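Local coordinates for protein cobalt-precorrin-5B C(1)-methyltransferase (Archaeoglobus fulgidus, PDB 1SR8) that probably catalyses the S-adenosylmethionine-dependent methylation of C-1 in cobalt-precorrin-5B, giving cobalt-precorrin-6A on the anaerobic route to adenosylcobalamin, at residues L38-T44 with R90-D95; D95-D99 with V190-C194. All blocks are in the same frame, centred on the assembly; numbering follows the deposited sequence.

After helix 21-26 and strand 30-33, the chain runs through strand 36-42. Contact 1 closes when residues 90-95, at the end of strand 86-90 and in the loop after it, come back to lie along 38-44; this loop holds helix 44-57 and the first strands of the mixed sheet. Contact 2 follows in series. The same connection continues through 95-99 and is met by residues 190-194, which run from the end of strand 189-190 to the start of helix 195-204. Neither loop nests in or crosses the other. Asp95 belongs to both contacts, and Lys91 and Ser93 of contact 1 both reach Asp99 of contact 2. Together they tie the connection between strands 86-90 and 105-111 to the small antiparallel sheet and to helix 195-204.

Contact 1. Residues L38-T44 with R90-D95; sequences LRRGITT and RKFSGD
Leu38 sets its CD2 methyl 3.8 Å from CB of Asp95. Next along, Arg39 and Asp95 grip each other twice. Arg39 N donates to Asp95 OD2 at 2.7 Å, nearly straight (165°), on the anti side of the carboxylate. Asp95 N returns a bond to Arg39 O at 2.8 Å. CG of Asp95 stands beside its own backbone N (chi1 -70°), which brings both acceptor and donor to one residue. The Arg39 chain bends at chi3, and its guanidinium leads away. Arg40 turns its side chain away too, to Glu191, Asp4 and Gly28, but its O lies at the edge of the Phe92 ring, 3.5 Å from CE1. Gly41 CA comes within 3.2 Å of Phe92 O; a side chain here would clash with the backbone of 92-94. Ile42 N then donates to Phe92 O at 2.9 Å. Ile42 CG1 sits over one face of the Phe92 ring in a CH-pi contact, 4.0 Å from the centroid, and CG2 meets CZ. Thr43 OG1 caps helix 44-57 through Thr46 N. The extended Lys91 chain passes Ile42 O and touches Thr44 CG2 with its CD. Its NZ forms a salt bridge with Asp99 and a weak bond to a water that also accepts from Thr44 N. Strand 36-42 lies between strands 30-33 and 189-190, with the loop after strand 86-90 packed along it.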
ATOM      1  N   LEU A  38      11.904   9.525  -3.346  1.00 35.19           N
ATOM      2  CA  LEU A  38      11.224   8.476  -4.101  1.00 32.23           C
ATOM      3  C   LEU A  38       9.765   8.733  -3.738  1.00 31.55           C
ATOM      4  O   LEU A  38       9.450   9.032  -2.582  1.00 30.66           O
ATOM      5  CB  LEU A  38      11.641   7.071  -3.655  1.00 32.81           C
ATOM      6  CG  LEU A  38      12.840   6.438  -4.366  1.00 34.38           C
ATOM      7  CD1 LEU A  38      13.179   5.098  -3.727  1.00 35.71           C
ATOM      8  CD2 LEU A  38      12.519   6.246  -5.830  1.00 33.78           C
ATOM      9  N   ARG A  39       8.881   8.648  -4.725  1.00 31.07           N
ATOM     10  CA  ARG A  39       7.461   8.903  -4.505  1.00 30.48           C
ATOM     11  C   ARG A  39       6.643   7.628  -4.247  1.00 27.43           C
ATOM     12  O   ARG A  39       6.709   6.669  -5.012  1.00 25.92           O
ATOM     13  CB  ARG A  39       6.880   9.661  -5.720  1.00 33.08           C
ATOM     14  CG  ARG A  39       7.526  11.030  -5.997  1.00 38.36           C
ATOM     15  CD  ARG A  39       7.456  11.425  -7.484  1.00 43.00           C
ATOM     16  NE  ARG A  39       6.388  12.380  -7.806  1.00 49.50           N
ATOM     17  CZ  ARG A  39       6.430  13.699  -7.577  1.00 52.30           C
ATOM     18  NH1 ARG A  39       7.500  14.258  -7.015  1.00 53.75           N
ATOM     19  NH2 ARG A  39       5.399  14.470  -7.918  1.00 51.84           N
ATOM     20  N   ARG A  40       5.894   7.621  -3.149  1.00 25.60           N
ATOM     21  CA  ARG A  40       5.022   6.494  -2.836  1.00 25.29           C
ATOM     22  C   ARG A  40       3.719   6.737  -3.598  1.00 25.95           C
ATOM     23  O   ARG A  40       3.399   7.878  -3.945  1.00 25.66           O
ATOM     24  CB  ARG A  40       4.693   6.441  -1.340  1.00 23.53           C
ATOM     25  CG  ARG A  40       5.814   5.959  -0.449  1.00 23.57           C
ATOM     26  CD  ARG A  40       5.254   5.026   0.608  1.00 21.87           C
ATOM     27  NE  ARG A  40       6.280   4.492   1.494  1.00 21.94           N
ATOM     28  CZ  ARG A  40       6.812   5.162   2.513  1.00 21.95           C
ATOM     29  NH1 ARG A  40       6.411   6.398   2.773  1.00 21.63           N
ATOM     30  NH2 ARG A  40       7.738   4.594   3.275  1.00 18.90           N
ATOM     31  N   GLY A  41       2.964   5.675  -3.852  1.00 24.81           N
ATOM     32  CA  GLY A  41       1.695   5.830  -4.541  1.00 22.44           C
ATOM     33  C   GLY A  41       0.569   5.576  -3.562  1.00 21.53           C
ATOM     34  O   GLY A  41       0.805   5.471  -2.357  1.00 19.71           O
ATOM     35  N   ILE A  42      -0.658   5.505  -4.067  1.00 20.93           N
ATOM     36  CA  ILE A  42      -1.815   5.217  -3.227  1.00 20.39           C
ATOM     37  C   ILE A  42      -2.385   3.900  -3.726  1.00 20.68           C
ATOM     38  O   ILE A  42      -2.376   3.627  -4.929  1.00 21.31           O
ATOM     39  CB  ILE A  42      -2.915   6.306  -3.316  1.00 20.51           C
ATOM     40  CG1 ILE A  42      -3.290   6.561  -4.782  1.00 21.35           C
ATOM     41  CG2 ILE A  42      -2.446   7.571  -2.604  1.00 21.94           C
ATOM     42  CD1 ILE A  42      -4.532   7.423  -4.966  1.00 20.84           C
ATOM     43  N   THR A  43      -2.865   3.074  -2.805  1.00 19.22           N
ATOM     44  CA  THR A  43      -3.429   1.781  -3.166  1.00 18.14           C
ATOM     45  C   THR A  43      -4.825   1.902  -3.790  1.00 18.91           C
ATOM     46  O   THR A  43      -5.440   2.965  -3.769  1.00 18.35           O
ATOM     47  CB  THR A  43      -3.582   0.896  -1.930  1.00 15.89           C
ATOM     48  OG1 THR A  43      -4.374   1.595  -0.966  1.00 15.64           O
ATOM     49  CG2 THR A  43      -2.240   0.556  -1.336  1.00 15.99           C
ATOM     50  N   THR A  44      -5.311   0.793  -4.342  1.00 18.63           N
ATOM     51  CA  THR A  44      -6.649   0.725  -4.912  1.00 18.08           C
ATOM     52  C   THR A  44      -7.641   1.025  -3.774  1.00 17.83           C
ATOM     53  O   THR A  44      -8.701   1.619  -3.985  1.00 16.37           O
ATOM     54  CB  THR A  44      -6.915  -0.688  -5.474  1.00 20.19           C
ATOM     55  OG1 THR A  44      -6.361  -1.662  -4.580  1.00 21.47           O
ATOM     56  CG2 THR A  44      -6.260  -0.864  -6.830  1.00 20.55           C
ATOM     57  N   ARG A  90      -8.053   8.624 -10.283  1.00 23.35           N
ATOM     58  CA  ARG A  90      -7.064   7.750 -10.891  1.00 24.55           C
ATOM     59  C   ARG A  90      -6.016   7.361  -9.854  1.00 24.32           C
ATOM     60  O   ARG A  90      -5.520   8.202  -9.103  1.00 24.02           O
ATOM     61  CB  ARG A  90      -6.392   8.472 -12.073  1.00 26.92           C
ATOM     62  CG  ARG A  90      -5.584   7.583 -13.026  1.00 28.75           C
ATOM     63  CD  ARG A  90      -4.917   8.414 -14.144  1.00 28.84           C
ATOM     64  NE  ARG A  90      -5.872   9.041 -15.059  1.00 26.81           N
ATOM     65  CZ  ARG A  90      -6.542   8.393 -16.008  1.00 29.29           C
ATOM     66  NH1 ARG A  90      -6.368   7.091 -16.182  1.00 30.47           N
ATOM     67  NH2 ARG A  90      -7.399   9.045 -16.787  1.00 30.79           N
ATOM     68  N   LYS A  91      -5.695   6.076  -9.800  1.00 23.18           N
ATOM     69  CA  LYS A  91      -4.682   5.603  -8.871  1.00 23.73           C
ATOM     70  C   LYS A  91      -3.295   5.904  -9.430  1.00 23.84           C
ATOM     71  O   LYS A  91      -3.066   5.791 -10.641  1.00 25.04           O
ATOM     72  CB  LYS A  91      -4.788   4.093  -8.673  1.00 21.95           C
ATOM     73  CG  LYS A  91      -3.492   3.505  -8.144  1.00 21.35           C
ATOM     74  CD  LYS A  91      -3.531   2.015  -7.965  1.00 19.78           C
ATOM     75  CE  LYS A  91      -2.139   1.529  -7.589  1.00 19.34           C
ATOM     76  NZ  LYS A  91      -2.063   0.061  -7.405  1.00 20.26           N
ATOM     77  N   PHE A  92      -2.372   6.290  -8.556  1.00 23.55           N
ATOM     78  CA  PHE A  92      -0.999   6.530  -8.988  1.00 21.71           C
ATOM     79  C   PHE A  92      -0.090   5.663  -8.140  1.00 21.14           C
ATOM     80  O   PHE A  92      -0.325   5.492  -6.944  1.00 20.02           O
ATOM     81  CB  PHE A  92      -0.622   8.015  -8.889  1.00 21.84           C
ATOM     82  CG  PHE A  92      -0.670   8.590  -7.502  1.00 24.26           C
ATOM     83  CD1 PHE A  92       0.398   8.426  -6.626  1.00 24.19           C
ATOM     84  CD2 PHE A  92      -1.760   9.361  -7.097  1.00 24.98           C
ATOM     85  CE1 PHE A  92       0.391   9.024  -5.366  1.00 26.67           C
ATOM     86  CE2 PHE A  92      -1.781   9.965  -5.839  1.00 28.69           C
ATOM     87  CZ  PHE A  92      -0.699   9.798  -4.967  1.00 27.22           C
ATOM     88  N   SER A  93       0.935   5.095  -8.767  1.00 22.44           N
ATOM     89  CA  SER A  93       1.861   4.213  -8.065  1.00 23.82           C
ATOM     90  C   SER A  93       3.218   4.827  -7.695  1.00 23.71           C
ATOM     91  O   SER A  93       4.133   4.111  -7.308  1.00 24.85           O
ATOM     92  CB  SER A  93       2.076   2.947  -8.899  1.00 25.55           C
ATOM     93  OG  SER A  93       0.832   2.330  -9.210  1.00 26.99           O
ATOM     94  N   GLY A  94       3.348   6.145  -7.794  1.00 23.46           N
ATOM     95  CA  GLY A  94       4.611   6.774  -7.458  1.00 23.92           C
ATOM     96  C   GLY A  94       5.743   6.237  -8.315  1.00 25.75           C
ATOM     97  O   GLY A  94       5.563   6.016  -9.512  1.00 26.79           O
ATOM     98  N   ASP A  95       6.908   6.003  -7.720  1.00 24.93           N
ATOM     99  CA  ASP A  95       8.040   5.506  -8.490  1.00 25.34           C
ATOM    100  C   ASP A  95       8.167   3.991  -8.589  1.00 26.36           C
ATOM    101  O   ASP A  95       9.249   3.463  -8.847  1.00 27.24           O
ATOM    102  CB  ASP A  95       9.337   6.110  -7.953  1.00 25.34           C
ATOM    103  CG  ASP A  95       9.450   7.585  -8.267  1.00 28.11           C
ATOM    104  OD1 ASP A  95       9.371   7.934  -9.464  1.00 30.09           O
ATOM    105  OD2 ASP A  95       9.614   8.399  -7.334  1.00 28.81           O
TER
HETATM  106  O   HOH W   1      -3.176  -1.492  -4.765  1.00  7.20           O

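Contact 2. Residues D95-D99 with V190-C194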
ATOM      1  N   ASP A  95       6.908   6.003  -7.720  1.00 24.93           N
ATOM      2  CA  ASP A  95       8.040   5.506  -8.490  1.00 25.34           C
ATOM      3  C   ASP A  95       8.167   3.991  -8.589  1.00 26.36           C
ATOM      4  O   ASP A  95       9.249   3.463  -8.847  1.00 27.24           O
ATOM      5  CB  ASP A  95       9.337   6.110  -7.953  1.00 25.34           C
ATOM      6  CG  ASP A  95       9.450   7.585  -8.267  1.00 28.11           C
ATOM      7  OD1 ASP A  95       9.371   7.934  -9.464  1.00 30.09           O
ATOM      8  OD2 ASP A  95       9.614   8.399  -7.334  1.00 28.81           O
ATOM      9  N   HIS A  96       7.062   3.288  -8.392  1.00 25.80           N
ATOM     10  CA  HIS A  96       7.078   1.837  -8.502  1.00 28.07           C
ATOM     11  C   HIS A  96       7.488   1.524  -9.943  1.00 30.73           C
ATOM     12  O   HIS A  96       6.814   1.944 -10.878  1.00 32.08           O
ATOM     13  CB  HIS A  96       5.682   1.292  -8.216  1.00 25.97           C
ATOM     14  CG  HIS A  96       5.627  -0.194  -8.073  1.00 24.11           C
ATOM     15  ND1 HIS A  96       5.946  -1.052  -9.101  1.00 21.31           N
ATOM     16  CD2 HIS A  96       5.281  -0.974  -7.023  1.00 22.48           C
ATOM     17  CE1 HIS A  96       5.799  -2.299  -8.691  1.00 24.03           C
ATOM     18  NE2 HIS A  96       5.396  -2.279  -7.433  1.00 23.44           N
ATOM     19  N   GLU A  97       8.586   0.797 -10.128  1.00 32.62           N
ATOM     20  CA  GLU A  97       9.059   0.482 -11.473  1.00 34.02           C
ATOM     21  C   GLU A  97       7.961  -0.051 -12.381  1.00 33.59           C
ATOM     22  O   GLU A  97       8.059   0.067 -13.598  1.00 35.76           O
ATOM     23  CB  GLU A  97      10.212  -0.516 -11.427  1.00 36.74           C
ATOM     24  CG  GLU A  97       9.799  -1.923 -11.086  1.00 42.25           C
ATOM     25  CD  GLU A  97      10.990  -2.840 -10.939  1.00 45.67           C
ATOM     26  OE1 GLU A  97      11.808  -2.910 -11.887  1.00 47.09           O
ATOM     27  OE2 GLU A  97      11.106  -3.486  -9.873  1.00 47.57           O
ATOM     28  N   PHE A  98       6.933  -0.662 -11.801  1.00 32.84           N
ATOM     29  CA  PHE A  98       5.806  -1.163 -12.589  1.00 31.21           C
ATOM     30  C   PHE A  98       4.666  -1.816 -11.812  1.00 30.60           C
ATOM     31  O   PHE A  98       4.759  -2.962 -11.382  1.00 32.23           O
ATOM     32  CB  PHE A  98       6.247  -2.141 -13.666  1.00 30.18           C
ATOM     33  CG  PHE A  98       5.101  -2.645 -14.492  1.00 30.33           C
ATOM     34  CD1 PHE A  98       4.345  -1.757 -15.260  1.00 29.57           C
ATOM     35  CD2 PHE A  98       4.714  -3.983 -14.438  1.00 30.34           C
ATOM     36  CE1 PHE A  98       3.217  -2.193 -15.957  1.00 31.19           C
ATOM     37  CE2 PHE A  98       3.588  -4.434 -15.128  1.00 30.56           C
ATOM     38  CZ  PHE A  98       2.836  -3.537 -15.889  1.00 31.34           C
ATOM     39  N   ASP A  99       3.577  -1.073 -11.673  1.00 29.07           N
ATOM     40  CA  ASP A  99       2.385  -1.528 -10.976  1.00 27.14           C
ATOM     41  C   ASP A  99       1.301  -1.638 -12.053  1.00 26.73           C
ATOM     42  O   ASP A  99       0.876  -0.632 -12.610  1.00 25.84           O
ATOM     43  CB  ASP A  99       2.005  -0.480  -9.935  1.00 27.63           C
ATOM     44  CG  ASP A  99       0.795  -0.865  -9.129  1.00 27.66           C
ATOM     45  OD1 ASP A  99       0.044  -1.768  -9.543  1.00 28.73           O
ATOM     46  OD2 ASP A  99       0.585  -0.243  -8.075  1.00 29.91           O
ATOM     47  N   VAL A 190       1.415   2.724  -1.706  1.00 19.70           N
ATOM     48  CA  VAL A 190       2.084   1.795  -2.606  1.00 19.11           C
ATOM     49  C   VAL A 190       3.592   2.016  -2.464  1.00 20.01           C
ATOM     50  O   VAL A 190       4.083   3.117  -2.696  1.00 21.16           O
ATOM     51  CB  VAL A 190       1.660   2.033  -4.079  1.00 18.36           C
ATOM     52  CG1 VAL A 190       2.549   1.239  -5.022  1.00 18.40           C
ATOM     53  CG2 VAL A 190       0.222   1.613  -4.277  1.00 18.75           C
ATOM     54  N   GLU A 191       4.314   0.980  -2.050  1.00 19.72           N
ATOM     55  CA  GLU A 191       5.761   1.066  -1.891  1.00 20.75           C
ATOM     56  C   GLU A 191       6.352   1.111  -3.307  1.00 22.64           C
ATOM     57  O   GLU A 191       6.093   0.213  -4.113  1.00 23.61           O
ATOM     58  CB  GLU A 191       6.273  -0.164  -1.131  1.00 20.92           C
ATOM     59  CG  GLU A 191       7.746  -0.099  -0.748  1.00 23.88           C
ATOM     60  CD  GLU A 191       8.044   0.892   0.376  1.00 25.17           C
ATOM     61  OE1 GLU A 191       7.168   1.712   0.723  1.00 25.33           O
ATOM     62  OE2 GLU A 191       9.173   0.854   0.914  1.00 25.37           O
ATOM     63  N   PRO A 192       7.157   2.154  -3.624  1.00 22.96           N
ATOM     64  CA  PRO A 192       7.786   2.345  -4.942  1.00 23.52           C
ATOM     65  C   PRO A 192       8.944   1.415  -5.278  1.00 26.17           C
ATOM     66  O   PRO A 192      10.091   1.846  -5.431  1.00 26.74           O
ATOM     67  CB  PRO A 192       8.211   3.802  -4.906  1.00 22.24           C
ATOM     68  CG  PRO A 192       8.635   3.957  -3.485  1.00 24.00           C
ATOM     69  CD  PRO A 192       7.544   3.243  -2.707  1.00 21.82           C
ATOM     70  N   TRP A 193       8.627   0.137  -5.433  1.00 27.42           N
ATOM     71  CA  TRP A 193       9.633  -0.860  -5.743  1.00 29.31           C
ATOM     72  C   TRP A 193      10.368  -0.675  -7.062  1.00 29.92           C
ATOM     73  O   TRP A 193       9.778  -0.742  -8.137  1.00 29.59           O
ATOM     74  CB  TRP A 193       9.008  -2.251  -5.683  1.00 29.96           C
ATOM     75  CG  TRP A 193       8.764  -2.681  -4.266  1.00 33.59           C
ATOM     76  CD1 TRP A 193       7.574  -3.070  -3.712  1.00 33.23           C
ATOM     77  CD2 TRP A 193       9.740  -2.745  -3.215  1.00 35.65           C
ATOM     78  NE1 TRP A 193       7.752  -3.372  -2.381  1.00 35.53           N
ATOM     79  CE2 TRP A 193       9.071  -3.182  -2.049  1.00 37.18           C
ATOM     80  CE3 TRP A 193      11.119  -2.476  -3.145  1.00 37.13           C
ATOM     81  CZ2 TRP A 193       9.734  -3.355  -0.823  1.00 37.41           C
ATOM     82  CZ3 TRP A 193      11.780  -2.647  -1.925  1.00 37.88           C
ATOM     83  CH2 TRP A 193      11.084  -3.083  -0.783  1.00 38.14           C
ATOM     84  N   CYS A 194      11.673  -0.445  -6.935  1.00 30.25           N
ATOM     85  CA  CYS A 194      12.608  -0.268  -8.045  1.00 30.13           C
ATOM     86  C   CYS A 194      14.006  -0.498  -7.448  1.00 31.12           C
ATOM     87  O   CYS A 194      14.135  -0.739  -6.247  1.00 30.22           O
ATOM     88  CB  CYS A 194      12.492   1.144  -8.625  1.00 27.57           C
ATOM     89  SG  CYS A 194      12.608   2.492  -7.424  1.00 29.26           S
TER
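His96 and Trp193 meet through the histidine ring and the tryptophan backbone and CB. The imidazole swings out opposite its own backbone N (chi1 -170°). Trp193 CB lies over one face of the His96 ring, 4.2 Å from its centroid, in a CH-pi contact. Trp193 O covers the same face near the rim, and Asp99 CB covers the opposite one. The indole is turned almost perpendicular to the imidazole (83°), and NE2 lies near the indole plane. His96 CD2 approaches Glu191 O at 3.2 Å and Val190 CG1 at 4.0 Å. Phe98 N donates to His96 ND1 at 2.9 Å, in the ring plane, which helps fix the ring's rotation. A leucine in place of His96 would probably leave Phe98 N without this acceptor and free the turn at 96-98 to shift. Glu97 N donates to Trp193 O at 2.8 Å, from above the carbonyl plane. Glu97 CG stands between its backbone N and carbonyl carbon (chi1 73°), which lays the chain beside Trp193 O, with Glu97 CG 3.2 Å from it. Cys194 SG is 3.8 Å from Asp95 O, and Pro192 CB packs on the Asp95-His96 peptide. Pro192 is the centre of an inverse gamma turn, closed by Trp193 N to Glu191 O. Cys194 then takes the N-cap position of helix 195-204. The arrangement is a loop-to-loop junction, in which a proline-centred turn leads from a strand into a capped helix.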